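Long-range contacts in DUF3248 domain-containing protein (Thermus thermophilus, PDB 2E6X), which is of unknown function, a small DUF3248-family protein found as two copies that pack through their sheets and a helix: residues A[13-18]-A[28-33]; A[24-29]-A[55-60]. One frame throughout, in Å; residues are numbered along the deposited sequence.

How the contacts relate
Both contacts are built on strand 26-32 and share V28 and R29. Both are only partly buried: contact 1 lies about 4 Å from the centre of the chain's fold (centre to centre), contact 2 farther out, its centre about 15 Å from that of contact 1. Contact 1 pairs the strand antiparallel with 13-19 through backbone hydrogen bonds and a tryptophan packed on valines. In contact 2 helix 50-58 ends beside the start of the strand; the backbones do not pair, and leucine and valine packing is flanked by a salt bridge at the partly exposed margin. G18 O probably accepts a hydrogen bond from V27 N, and M17 packs on L26, joining the two. The second subunit touches both.

Contact 1 (A[13-18]-A[28-33]); sequences LVWRMG and VRVGLA
W15 has CG beside its backbone N and anti to the carbonyl carbon (chi1 -66°), with the ring turned roughly crosswise at chi2 88°, so that the indole lies over strand 26-32. V30 sends CG2 anti to its own backbone N, which sets this methyl over one face of the six-membered ring, 3.6 Å from V30 CG2 to the ring centroid: a CH-pi contact. At the edge, in the ring plane, V28 CG1 reaches W15 CZ3 at 3.5 Å. The valines thus limit the indole's movement, on a face and at an edge.

The backbones form an antiparallel ladder in which V14 with G31 and R16 with R29 are the hydrogen-bonded pairs. V14 N to G31 O is short, 2.7 Å, and R29 N to R16 O is almost straight, at 176°. L13, W15 and M17 fall on the non-hydrogen-bonded positions, opposite L32, V30 and V28. At the strand end V14 CG2 presses tightly on A33 CA, 3.3 Å apart. R16 folds back so that its NH1 bonds O of the preceding W15 from above the carbonyl plane.

This is the hairpin of strands 13-19 and 26-32. V14, R16 and R29 meet F39 of helix 36-41 on one face, where R29 hydrogen-bonds P43 O through NH2 and salt-bridges E65 of strand 62-66 through NE; on the other, W15 and selenomethionine M17 pack against M17 and W15 of the second subunit.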
loop_
_atom_site.group_PDB
_atom_site.type_symbol
_atom_site.label_atom_id
_atom_site.label_comp_id
_atom_site.label_asym_id
_atom_site.label_seq_id
_atom_site.Cartn_x
_atom_site.Cartn_y
_atom_site.Cartn_z
ATOM N N LEU A 13 -9.097 -6.348 0.234
ATOM C CA LEU A 13 -7.667 -6.518 -0.037
ATOM C C LEU A 13 -6.908 -6.555 1.287
ATOM O O LEU A 13 -7.255 -5.838 2.226
ATOM C CB LEU A 13 -7.158 -5.337 -0.872
ATOM C CG LEU A 13 -7.823 -5.108 -2.225
ATOM C CD1 LEU A 13 -7.175 -3.912 -2.866
ATOM C CD2 LEU A 13 -7.654 -6.328 -3.117
ATOM N N VAL A 14 -5.883 -7.392 1.362
ATOM C CA VAL A 14 -5.079 -7.496 2.572
ATOM C C VAL A 14 -3.792 -6.751 2.296
ATOM O O VAL A 14 -3.209 -6.892 1.218
ATOM C CB VAL A 14 -4.729 -8.948 2.910
ATOM C CG1 VAL A 14 -4.095 -9.030 4.315
ATOM C CG2 VAL A 14 -5.982 -9.810 2.814
ATOM N N TRP A 15 -3.376 -5.945 3.263
ATOM C CA TRP A 15 -2.155 -5.165 3.161
ATOM C C TRP A 15 -1.201 -5.469 4.302
ATOM O O TRP A 15 -1.625 -5.550 5.463
ATOM C CB TRP A 15 -2.455 -3.670 3.217
ATOM C CG TRP A 15 -3.215 -3.163 2.063
ATOM C CD1 TRP A 15 -4.579 -3.124 1.924
ATOM C CD2 TRP A 15 -2.670 -2.665 0.841
ATOM N NE1 TRP A 15 -4.911 -2.634 0.682
ATOM C CE2 TRP A 15 -3.758 -2.347 -0.002
ATOM C CE3 TRP A 15 -1.367 -2.462 0.370
ATOM C CZ2 TRP A 15 -3.581 -1.832 -1.287
ATOM C CZ3 TRP A 15 -1.194 -1.947 -0.919
ATOM C CH2 TRP A 15 -2.298 -1.640 -1.728
ATOM N N ARG A 16 0.088 -5.642 3.972
ATOM C CA ARG A 16 1.134 -5.878 4.964
ATOM C C ARG A 16 2.355 -5.117 4.480
ATOM O O ARG A 16 2.596 -5.012 3.269
ATOM C CB ARG A 16 1.497 -7.366 5.082
ATOM C CG ARG A 16 0.371 -8.292 5.626
ATOM C CD ARG A 16 0.051 -8.040 7.096
ATOM N NE ARG A 16 -0.913 -9.033 7.590
ATOM C CZ ARG A 16 -2.236 -8.899 7.532
ATOM N NH1 ARG A 16 -2.773 -7.798 7.016
ATOM N NH2 ARG A 16 -3.019 -9.893 7.961
HETATM N N MSE A 17 3.139 -4.582 5.405
HETATM C CA MSE A 17 4.330 -3.856 4.993
HETATM C C MSE A 17 5.413 -3.942 6.035
HETATM O O MSE A 17 5.149 -4.258 7.187
HETATM C CB MSE A 17 3.991 -2.410 4.770
HETATM C CG MSE A 17 3.308 -1.861 5.973
HETATM SE SE MSE A 17 2.581 -0.208 5.543
HETATM C CE MSE A 17 4.106 0.617 4.654
ATOM N N GLY A 18 6.629 -3.612 5.607
ATOM C CA GLY A 18 7.772 -3.654 6.492
ATOM C C GLY A 18 9.033 -3.646 5.647
ATOM O O GLY A 18 9.000 -3.722 4.396
ATOM N N VAL A 28 5.748 -3.594 0.277
ATOM C CA VAL A 28 4.310 -3.573 0.501
ATOM C C VAL A 28 3.758 -4.822 -0.158
ATOM O O VAL A 28 4.028 -5.100 -1.359
ATOM C CB VAL A 28 3.683 -2.322 -0.092
ATOM C CG1 VAL A 28 2.147 -2.442 -0.113
ATOM C CG2 VAL A 28 4.133 -1.123 0.773
ATOM N N ARG A 29 3.053 -5.628 0.623
ATOM C CA ARG A 29 2.465 -6.825 0.034
ATOM C C ARG A 29 0.963 -6.637 0.004
ATOM O O ARG A 29 0.377 -6.174 0.993
ATOM C CB ARG A 29 2.835 -8.082 0.836
ATOM C CG ARG A 29 4.294 -8.358 0.791
ATOM C CD ARG A 29 4.667 -9.489 1.717
ATOM N NE ARG A 29 6.073 -9.846 1.509
ATOM C CZ ARG A 29 6.764 -10.615 2.329
ATOM N NH1 ARG A 29 6.165 -11.111 3.419
ATOM N NH2 ARG A 29 8.055 -10.854 2.082
ATOM N N VAL A 30 0.352 -6.987 -1.125
ATOM C CA VAL A 30 -1.097 -6.854 -1.282
ATOM C C VAL A 30 -1.739 -8.055 -1.995
ATOM O O VAL A 30 -1.160 -8.641 -2.919
ATOM C CB VAL A 30 -1.448 -5.563 -2.055
ATOM C CG1 VAL A 30 -0.920 -5.638 -3.506
ATOM C CG2 VAL A 30 -2.951 -5.374 -2.071
ATOM N N GLY A 31 -2.936 -8.423 -1.562
ATOM C CA GLY A 31 -3.622 -9.544 -2.175
ATOM C C GLY A 31 -5.075 -9.571 -1.720
ATOM O O GLY A 31 -5.473 -8.759 -0.880
ATOM N N LEU A 32 -5.864 -10.474 -2.283
ATOM C CA LEU A 32 -7.258 -10.599 -1.859
ATOM C C LEU A 32 -7.296 -11.192 -0.470
ATOM O O LEU A 32 -6.347 -11.865 -0.050
ATOM C CB LEU A 32 -8.034 -11.523 -2.790
ATOM C CG LEU A 32 -8.398 -10.971 -4.163
ATOM C CD1 LEU A 32 -9.069 -12.060 -4.964
ATOM C CD2 LEU A 32 -9.313 -9.752 -3.998
ATOM N N ALA A 33 -8.409 -10.986 0.229
ATOM C CA ALA A 33 -8.564 -11.534 1.582
ATOM C C ALA A 33 -8.387 -13.061 1.596
ATOM O O ALA A 33 -7.894 -13.623 2.564
ATOM C CB ALA A 33 -9.944 -11.168 2.158
#

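Contact 2 (A[24-29]-A[55-60]); sequences DVLVVR and RLVQEG
The charged part of this contact is a tip-to-tip salt bridge between D24 and R55. D24 holds CG anti to its backbone N (chi1 -170°), while the R55 chain runs extended and then bends at chi3 (78°), bringing its guanidinium end-on to the carboxylate. The two planes are only 14° apart, and each oxygen uses its syn lone pair: R55 NH2 bonds D24 OD1 at 3.1 Å and R55 NH1 bonds D24 OD2 at 3.3 Å. This two-nitrogen grip restrains the rotation of both groups. R55 NH1 also has a weak bond to E59 OE1, one helical turn on, so one arginine lies between two acids and probably eases their repulsion; E59 in turn pairs with R61.

Apolar packing lies beside this network. L56 CB faces L26 CB at 4.0 Å. L56 crosses D24 obliquely, its CD2 3.6 Å from the backbone O of D24 and close to the carboxylate, while its CG lies over one face of the R55 guanidinium but offset toward the rim. L26 and V57 run side by side and meet through L26 CD2 and V57 CG2 at 3.7 Å.

E59 N still bonds R55 O in the regular helical way; G60, with positive phi, then closes the helix in a Schellman motif, its N bonded to V57 O.

Helix 50-58 ends against the beginning of strand 26-32, and the chain turns there into strand 62-66, its parallel neighbour. V62 of that strand packs on both L26 and V57, M17 of strand 13-19 reaches L26, and V57 also touches V64 of the second subunit.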
loop_
_atom_site.group_PDB
_atom_site.type_symbol
_atom_site.label_atom_id
_atom_site.label_comp_id
_atom_site.label_asym_id
_atom_site.label_seq_id
_atom_site.Cartn_x
_atom_site.Cartn_y
_atom_site.Cartn_z
ATOM N N ASP A 24 17.829 -2.263 2.105
ATOM C CA ASP A 24 17.171 -1.070 2.578
ATOM C C ASP A 24 15.979 -0.749 1.662
ATOM O O ASP A 24 15.988 0.234 0.947
ATOM C CB ASP A 24 18.199 0.057 2.588
ATOM C CG ASP A 24 17.694 1.284 3.290
ATOM O OD1 ASP A 24 17.091 1.120 4.354
ATOM O OD2 ASP A 24 17.885 2.392 2.775
ATOM N N VAL A 25 14.951 -1.591 1.702
ATOM C CA VAL A 25 13.778 -1.408 0.850
ATOM C C VAL A 25 12.462 -1.637 1.615
ATOM O O VAL A 25 12.336 -2.625 2.359
ATOM C CB VAL A 25 13.851 -2.388 -0.319
ATOM C CG1 VAL A 25 12.590 -2.308 -1.151
ATOM C CG2 VAL A 25 15.089 -2.060 -1.216
ATOM N N LEU A 26 11.498 -0.736 1.416
ATOM C CA LEU A 26 10.187 -0.891 2.044
ATOM C C LEU A 26 9.383 -1.838 1.149
ATOM O O LEU A 26 9.263 -1.604 -0.051
ATOM C CB LEU A 26 9.428 0.442 2.151
ATOM C CG LEU A 26 7.965 0.199 2.607
ATOM C CD1 LEU A 26 7.968 -0.134 4.134
ATOM C CD2 LEU A 26 7.093 1.430 2.330
ATOM N N VAL A 27 8.853 -2.912 1.732
ATOM C CA VAL A 27 8.064 -3.848 0.943
ATOM C C VAL A 27 6.576 -3.717 1.296
ATOM O O VAL A 27 6.188 -3.631 2.472
ATOM C CB VAL A 27 8.535 -5.323 1.175
ATOM C CG1 VAL A 27 7.633 -6.302 0.453
ATOM C CG2 VAL A 27 10.026 -5.491 0.706
ATOM N N VAL A 28 5.748 -3.594 0.277
ATOM C CA VAL A 28 4.310 -3.573 0.501
ATOM C C VAL A 28 3.758 -4.822 -0.158
ATOM O O VAL A 28 4.028 -5.100 -1.359
ATOM C CB VAL A 28 3.683 -2.322 -0.092
ATOM C CG1 VAL A 28 2.147 -2.442 -0.113
ATOM C CG2 VAL A 28 4.133 -1.123 0.773
ATOM N N ARG A 29 3.053 -5.628 0.623
ATOM C CA ARG A 29 2.465 -6.825 0.034
ATOM C C ARG A 29 0.963 -6.637 0.004
ATOM O O ARG A 29 0.377 -6.174 0.993
ATOM C CB ARG A 29 2.835 -8.082 0.836
ATOM C CG ARG A 29 4.294 -8.358 0.791
ATOM C CD ARG A 29 4.667 -9.489 1.717
ATOM N NE ARG A 29 6.073 -9.846 1.509
ATOM C CZ ARG A 29 6.764 -10.615 2.329
ATOM N NH1 ARG A 29 6.165 -11.111 3.419
ATOM N NH2 ARG A 29 8.055 -10.854 2.082
ATOM N N ARG A 55 10.839 8.104 4.588
ATOM C CA ARG A 55 12.113 8.249 3.883
ATOM C C ARG A 55 12.218 7.284 2.674
ATOM O O ARG A 55 12.578 7.664 1.559
ATOM C CB ARG A 55 13.278 7.978 4.849
ATOM C CG ARG A 55 14.641 7.840 4.137
ATOM C CD ARG A 55 15.836 7.597 5.080
ATOM N NE ARG A 55 15.957 6.220 5.579
ATOM C CZ ARG A 55 16.388 5.179 4.857
ATOM N NH1 ARG A 55 16.750 5.347 3.594
ATOM N NH2 ARG A 55 16.451 3.961 5.400
ATOM N N LEU A 56 11.880 6.036 2.924
ATOM C CA LEU A 56 11.963 5.009 1.896
ATOM C C LEU A 56 10.981 5.276 0.746
ATOM O O LEU A 56 11.335 5.110 -0.431
ATOM C CB LEU A 56 11.750 3.643 2.563
ATOM C CG LEU A 56 12.933 3.175 3.451
ATOM C CD1 LEU A 56 12.531 1.930 4.212
ATOM C CD2 LEU A 56 14.216 2.873 2.583
ATOM N N VAL A 57 9.775 5.719 1.058
ATOM C CA VAL A 57 8.823 5.994 -0.011
ATOM C C VAL A 57 9.335 7.202 -0.773
ATOM O O VAL A 57 9.417 7.174 -1.997
ATOM C CB VAL A 57 7.403 6.265 0.531
ATOM C CG1 VAL A 57 6.447 6.660 -0.683
ATOM C CG2 VAL A 57 6.886 4.980 1.214
ATOM N N GLN A 58 9.697 8.252 -0.051
ATOM C CA GLN A 58 10.222 9.430 -0.740
ATOM C C GLN A 58 11.438 9.125 -1.621
ATOM O O GLN A 58 11.544 9.699 -2.690
ATOM C CB GLN A 58 10.542 10.558 0.255
ATOM C CG GLN A 58 9.249 11.108 0.886
ATOM C CD GLN A 58 9.471 12.388 1.638
ATOM O OE1 GLN A 58 10.449 12.525 2.333
ATOM N NE2 GLN A 58 8.552 13.338 1.493
ATOM N N GLU A 59 12.349 8.248 -1.203
ATOM C CA GLU A 59 13.489 7.952 -2.097
ATOM C C GLU A 59 13.131 6.915 -3.191
ATOM O O GLU A 59 13.979 6.511 -4.001
ATOM C CB GLU A 59 14.675 7.457 -1.282
ATOM C CG GLU A 59 15.016 8.387 -0.134
ATOM C CD GLU A 59 16.109 7.859 0.761
ATOM O OE1 GLU A 59 16.123 6.644 1.070
ATOM O OE2 GLU A 59 16.945 8.674 1.190
ATOM N N GLY A 60 11.876 6.493 -3.238
ATOM C CA GLY A 60 11.518 5.507 -4.236
ATOM C C GLY A 60 12.014 4.091 -3.949
ATOM O O GLY A 60 11.908 3.203 -4.824
#